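Side-chain contacts in inactive glucansucrase (Lactobacillus reuteri, PDB 5JBD), which belongs to glycosyl hydrolase family 70, is built round a TIM-type barrel and carries a bound calcium ion: residues T222-A227 against N231-P236; A284-D289 against G322-A327. One frame throughout, in Å; residues are numbered along the deposited sequence.

Contact 1 of 2, residues T222-A227 against N231-P236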
# COMPACT_ATOMS: atom_id res chain seq x y z
N THR A 222 12.52 0.59 -12.90
CA THR A 222 11.69 -0.40 -12.24
C THR A 222 11.82 -1.72 -12.98
O THR A 222 11.86 -1.74 -14.21
CB THR A 222 10.23 0.03 -12.28
OG1 THR A 222 9.89 0.48 -13.61
CG2 THR A 222 10.01 1.20 -11.29
N ILE A 223 11.89 -2.81 -12.22
CA ILE A 223 11.97 -4.19 -12.76
C ILE A 223 13.13 -4.30 -13.77
O ILE A 223 14.26 -3.89 -13.42
CB ILE A 223 10.59 -4.69 -13.31
CG1 ILE A 223 9.43 -4.19 -12.46
CG2 ILE A 223 10.57 -6.22 -13.32
CD1 ILE A 223 8.08 -4.73 -12.90
N ASN A 224 12.88 -4.76 -15.01
CA ASN A 224 13.95 -4.88 -16.01
C ASN A 224 14.44 -3.56 -16.59
O ASN A 224 15.43 -3.56 -17.32
CB ASN A 224 13.55 -5.85 -17.12
CG ASN A 224 13.27 -7.26 -16.59
OD1 ASN A 224 14.20 -7.95 -16.16
ND2 ASN A 224 12.00 -7.65 -16.55
N ASN A 225 13.81 -2.43 -16.25
CA ASN A 225 14.33 -1.11 -16.68
C ASN A 225 15.29 -0.45 -15.67
O ASN A 225 15.57 0.74 -15.77
CB ASN A 225 13.18 -0.16 -17.03
CG ASN A 225 13.62 0.96 -17.96
OD1 ASN A 225 14.40 0.75 -18.89
ND2 ASN A 225 13.16 2.17 -17.69
N GLN A 226 15.83 -1.24 -14.74
CA GLN A 226 16.78 -0.73 -13.74
C GLN A 226 17.92 0.07 -14.38
O GLN A 226 18.29 1.14 -13.87
CB GLN A 226 17.34 -1.90 -12.92
CG GLN A 226 18.23 -1.52 -11.73
CD GLN A 226 18.67 -2.74 -10.94
OE1 GLN A 226 18.38 -3.87 -11.32
NE2 GLN A 226 19.39 -2.52 -9.85
N ALA A 227 18.46 -0.42 -15.50
CA ALA A 227 19.56 0.25 -16.19
C ALA A 227 19.11 1.28 -17.24
O ALA A 227 19.95 1.84 -17.92
CB ALA A 227 20.49 -0.78 -16.82
N ASN A 231 12.51 -1.08 -21.16
CA ASN A 231 11.20 -0.77 -20.60
C ASN A 231 10.11 -1.73 -21.09
O ASN A 231 8.96 -1.32 -21.30
CB ASN A 231 10.79 0.67 -20.93
CG ASN A 231 9.59 1.10 -20.11
OD1 ASN A 231 9.41 0.62 -19.00
ND2 ASN A 231 8.75 1.96 -20.66
N SER A 232 10.44 -3.01 -21.22
CA SER A 232 9.44 -3.99 -21.67
C SER A 232 8.31 -4.19 -20.65
O SER A 232 7.20 -4.57 -21.05
CB SER A 232 10.12 -5.31 -22.04
OG SER A 232 10.86 -5.84 -20.96
N ASP A 233 8.58 -3.93 -19.36
CA ASP A 233 7.56 -4.03 -18.31
C ASP A 233 6.65 -2.80 -18.21
O ASP A 233 5.48 -2.91 -17.86
CB ASP A 233 8.20 -4.25 -16.95
CG ASP A 233 9.15 -5.40 -16.95
OD1 ASP A 233 8.70 -6.54 -17.15
OD2 ASP A 233 10.37 -5.16 -16.78
N ASN A 234 7.22 -1.63 -18.49
CA ASN A 234 6.53 -0.35 -18.34
C ASN A 234 5.87 -0.22 -16.99
O ASN A 234 4.71 0.19 -16.91
CB ASN A 234 5.54 -0.15 -19.50
CG ASN A 234 5.07 1.28 -19.62
OD1 ASN A 234 5.88 2.23 -19.56
ND2 ASN A 234 3.76 1.46 -19.79
N SER A 235 6.60 -0.53 -15.92
CA SER A 235 6.07 -0.44 -14.55
C SER A 235 6.29 0.98 -14.00
O SER A 235 7.41 1.48 -14.03
CB SER A 235 6.71 -1.47 -13.63
OG SER A 235 5.94 -1.63 -12.46
N PRO A 236 5.22 1.63 -13.49
CA PRO A 236 5.32 3.07 -13.16
C PRO A 236 6.04 3.40 -11.86
O PRO A 236 6.00 2.63 -10.89
CB PRO A 236 3.84 3.50 -13.06
CG PRO A 236 3.13 2.27 -12.60
CD PRO A 236 3.84 1.13 -13.28
O HOH W 1 9.49 -1.02 -15.91
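Asp233 points one carboxylate oxygen, OD2, into the turn at Ile223 and Asn224, close to the CB of Ile223, and this oxygen does nearly all the work. It takes two bonds from Asn224. The backbone N of Asn224 meets it nearly along the C-O axis, at 3.1 Å from Asp233 OD2, while Asn224 ND2 comes in on the syn side, the side of OD1, 3.0 Å from Asp233 OD2. Amide and carboxylate lie only 29° from coplanar although the two side chains run at about a right angle, and the paired bonds, both somewhat bent, should hold the acid in place. Ile223 packs alongside: its CB lies 3.5 Å from Asp233 OD2, and Ile223 CD1 reaches Ser235 CB at 3.6 Å. With CG1 anti to the carbonyl carbon and CG2 anti to the backbone N (chi1 -36°), the longer branch of Ile223 runs to Ser235, while CB and CG2 lie beside the carboxylate.

At the other end, Thr222 OG1 donates to Ser235 O over 2.7 Å, tilted 27° from the carbonyl plane. A water completes a second link, giving a proton to Thr222 OG1 and accepting one from Ser235 N, so the backbone of Ser235 is held through both its N and its O. Asn225 packs more loosely against Asn231, Asn225 CG to Asn231 CB 4.1 Å; its OD1 is bonded to Asn230 N and its ND2 to Asn220 O.

Both segments belong to the long connection between strands 193-197 and 242-244, and the arrangement closes a local loop within it. Helix 326-333 packs against this loop: Ile223 touches Ala327 and Met330, and Asn224 ND2 also bonds to Gly326 O.

Contact 2 of 2, residues A284-D289 against G322-A327; sequences AADNID and GYHSGA. With CA (calcium ion), chain C.
The backbones come nearest at Asp286 and Gly322, whose CA atoms are 5.7 Å apart, with Asp286 inside a type I turn from Ala284 to Asn287. The carboxylate of Asp286 reaches across, and its OD2 gathers donors from the facing loop. His324 ND1 approaches at 2.9 Å from Asp286 OD2, which sits at the ring edge and close to the ring plane. Ring and carboxylate stand 80° apart, and the donor comes from above the carboxylate plane, 40° out of it. The backbone N of His324 binds Asp286 OD2 from the same face at 3.3 Å, on the syn side, and Tyr323 N adds a weak bond. For His324, chi1 of -69° sets CG beside its own backbone N, which lets ring and main chain grip one oxygen together. A water between Asp286 OD1 and His324 O may bridge them, although other acceptors compete for its protons. Gly322 CA packs 3.2 Å from Asp286 OD2.

One residue on, Asn287 O binds the calcium ion at 2.4 Å, together with Glu237, Asp243 and Asn751. The contact thus ties the loop between strand 279-282 and helix 291-304 to the turn that leads from strand 319-320 into helix 326-333.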
# COMPACT_ATOMS: atom_id res chain seq x y z
N ALA A 284 5.28 -2.78 -3.00
CA ALA A 284 5.47 -1.97 -4.22
C ALA A 284 6.82 -2.18 -4.89
O ALA A 284 7.47 -1.25 -5.39
CB ALA A 284 5.24 -0.48 -3.89
N ALA A 285 7.27 -3.44 -4.90
CA ALA A 285 8.60 -3.77 -5.46
C ALA A 285 8.72 -3.47 -6.95
O ALA A 285 9.84 -3.35 -7.44
CB ALA A 285 8.95 -5.22 -5.20
N ASP A 286 7.59 -3.31 -7.66
CA ASP A 286 7.60 -2.90 -9.06
C ASP A 286 7.62 -1.39 -9.28
O ASP A 286 7.67 -0.94 -10.42
CB ASP A 286 6.39 -3.46 -9.86
CG ASP A 286 6.23 -5.00 -9.76
OD1 ASP A 286 7.18 -5.70 -9.38
OD2 ASP A 286 5.11 -5.48 -10.11
N ASN A 287 7.56 -0.59 -8.20
CA ASN A 287 7.37 0.85 -8.33
C ASN A 287 8.48 1.67 -7.67
O ASN A 287 8.31 2.86 -7.44
CB ASN A 287 6.01 1.22 -7.74
CG ASN A 287 4.90 0.30 -8.21
OD1 ASN A 287 4.41 -0.50 -7.44
ND2 ASN A 287 4.52 0.40 -9.49
N ILE A 288 9.61 1.02 -7.40
CA ILE A 288 10.77 1.62 -6.76
C ILE A 288 12.00 1.25 -7.58
O ILE A 288 12.04 0.18 -8.18
CB ILE A 288 10.91 1.14 -5.29
CG1 ILE A 288 11.09 -0.39 -5.20
CG2 ILE A 288 9.70 1.58 -4.47
CD1 ILE A 288 10.99 -0.95 -3.79
N ASP A 289 12.99 2.13 -7.62
CA ASP A 289 14.28 1.85 -8.24
C ASP A 289 14.76 0.47 -7.79
O ASP A 289 14.90 0.21 -6.59
CB ASP A 289 15.30 2.95 -7.89
CG ASP A 289 16.58 2.87 -8.73
OD1 ASP A 289 17.11 1.76 -8.94
OD2 ASP A 289 17.08 3.93 -9.15
N GLY A 322 4.26 -7.79 -6.26
CA GLY A 322 4.13 -7.20 -7.59
C GLY A 322 3.20 -7.97 -8.51
O GLY A 322 3.00 -9.16 -8.33
N TYR A 323 2.65 -7.26 -9.49
CA TYR A 323 1.67 -7.77 -10.44
C TYR A 323 2.22 -7.78 -11.89
O TYR A 323 1.47 -7.99 -12.84
CB TYR A 323 0.37 -6.94 -10.33
CG TYR A 323 -0.36 -7.15 -9.00
CD1 TYR A 323 -0.05 -6.38 -7.88
CD2 TYR A 323 -1.34 -8.14 -8.86
CE1 TYR A 323 -0.71 -6.58 -6.66
CE2 TYR A 323 -2.00 -8.34 -7.64
CZ TYR A 323 -1.67 -7.57 -6.55
OH TYR A 323 -2.31 -7.78 -5.34
N HIS A 324 3.54 -7.58 -12.04
CA HIS A 324 4.22 -7.64 -13.33
C HIS A 324 5.06 -8.91 -13.45
O HIS A 324 6.05 -9.08 -12.73
CB HIS A 324 5.15 -6.44 -13.49
CG HIS A 324 4.43 -5.14 -13.64
ND1 HIS A 324 3.95 -4.43 -12.57
CD2 HIS A 324 4.10 -4.43 -14.75
CE1 HIS A 324 3.35 -3.34 -13.00
NE2 HIS A 324 3.43 -3.31 -14.32
N SER A 325 4.67 -9.78 -14.38
CA SER A 325 5.35 -11.04 -14.60
C SER A 325 6.81 -10.92 -15.02
O SER A 325 7.58 -11.87 -14.80
CB SER A 325 4.58 -11.92 -15.60
OG SER A 325 4.49 -11.32 -16.88
N GLY A 326 7.20 -9.78 -15.60
CA GLY A 326 8.61 -9.51 -15.89
C GLY A 326 9.58 -9.55 -14.71
O GLY A 326 10.78 -9.75 -14.90
N ALA A 327 9.05 -9.39 -13.49
CA ALA A 327 9.85 -9.53 -12.29
C ALA A 327 10.45 -10.92 -12.11
O ALA A 327 11.48 -11.05 -11.45
CB ALA A 327 9.04 -9.15 -11.05
CA CA C . 8.08 5.10 -6.62
O HOH W 2 6.15 -8.42 -9.80
O HOH W 3 9.50 5.34 -4.68

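Overall arrangement
Contacts 1 and 2 have centres about 8 Å apart and touch directly, although contact 1 closes in sequence before contact 2 opens. Ser235 OG makes a probable hydrogen bond to Asp286 O, 2.8 Å, and the side-chain amide of Asn224 forms a second link, to segment 322-327. His324 sits at the seam, its CE1 packed 3.1 Å from Ser235 OG. The calcium ion lies at one border of this cluster: its ligand Asn287, in contact 2, sends its ND2 to Pro236 O, while the side chain of Thr222 in contact 1 is about 6 Å from the ion. Together they join the 222-236 loop to two connections that follow neighbouring parallel strands of the barrel.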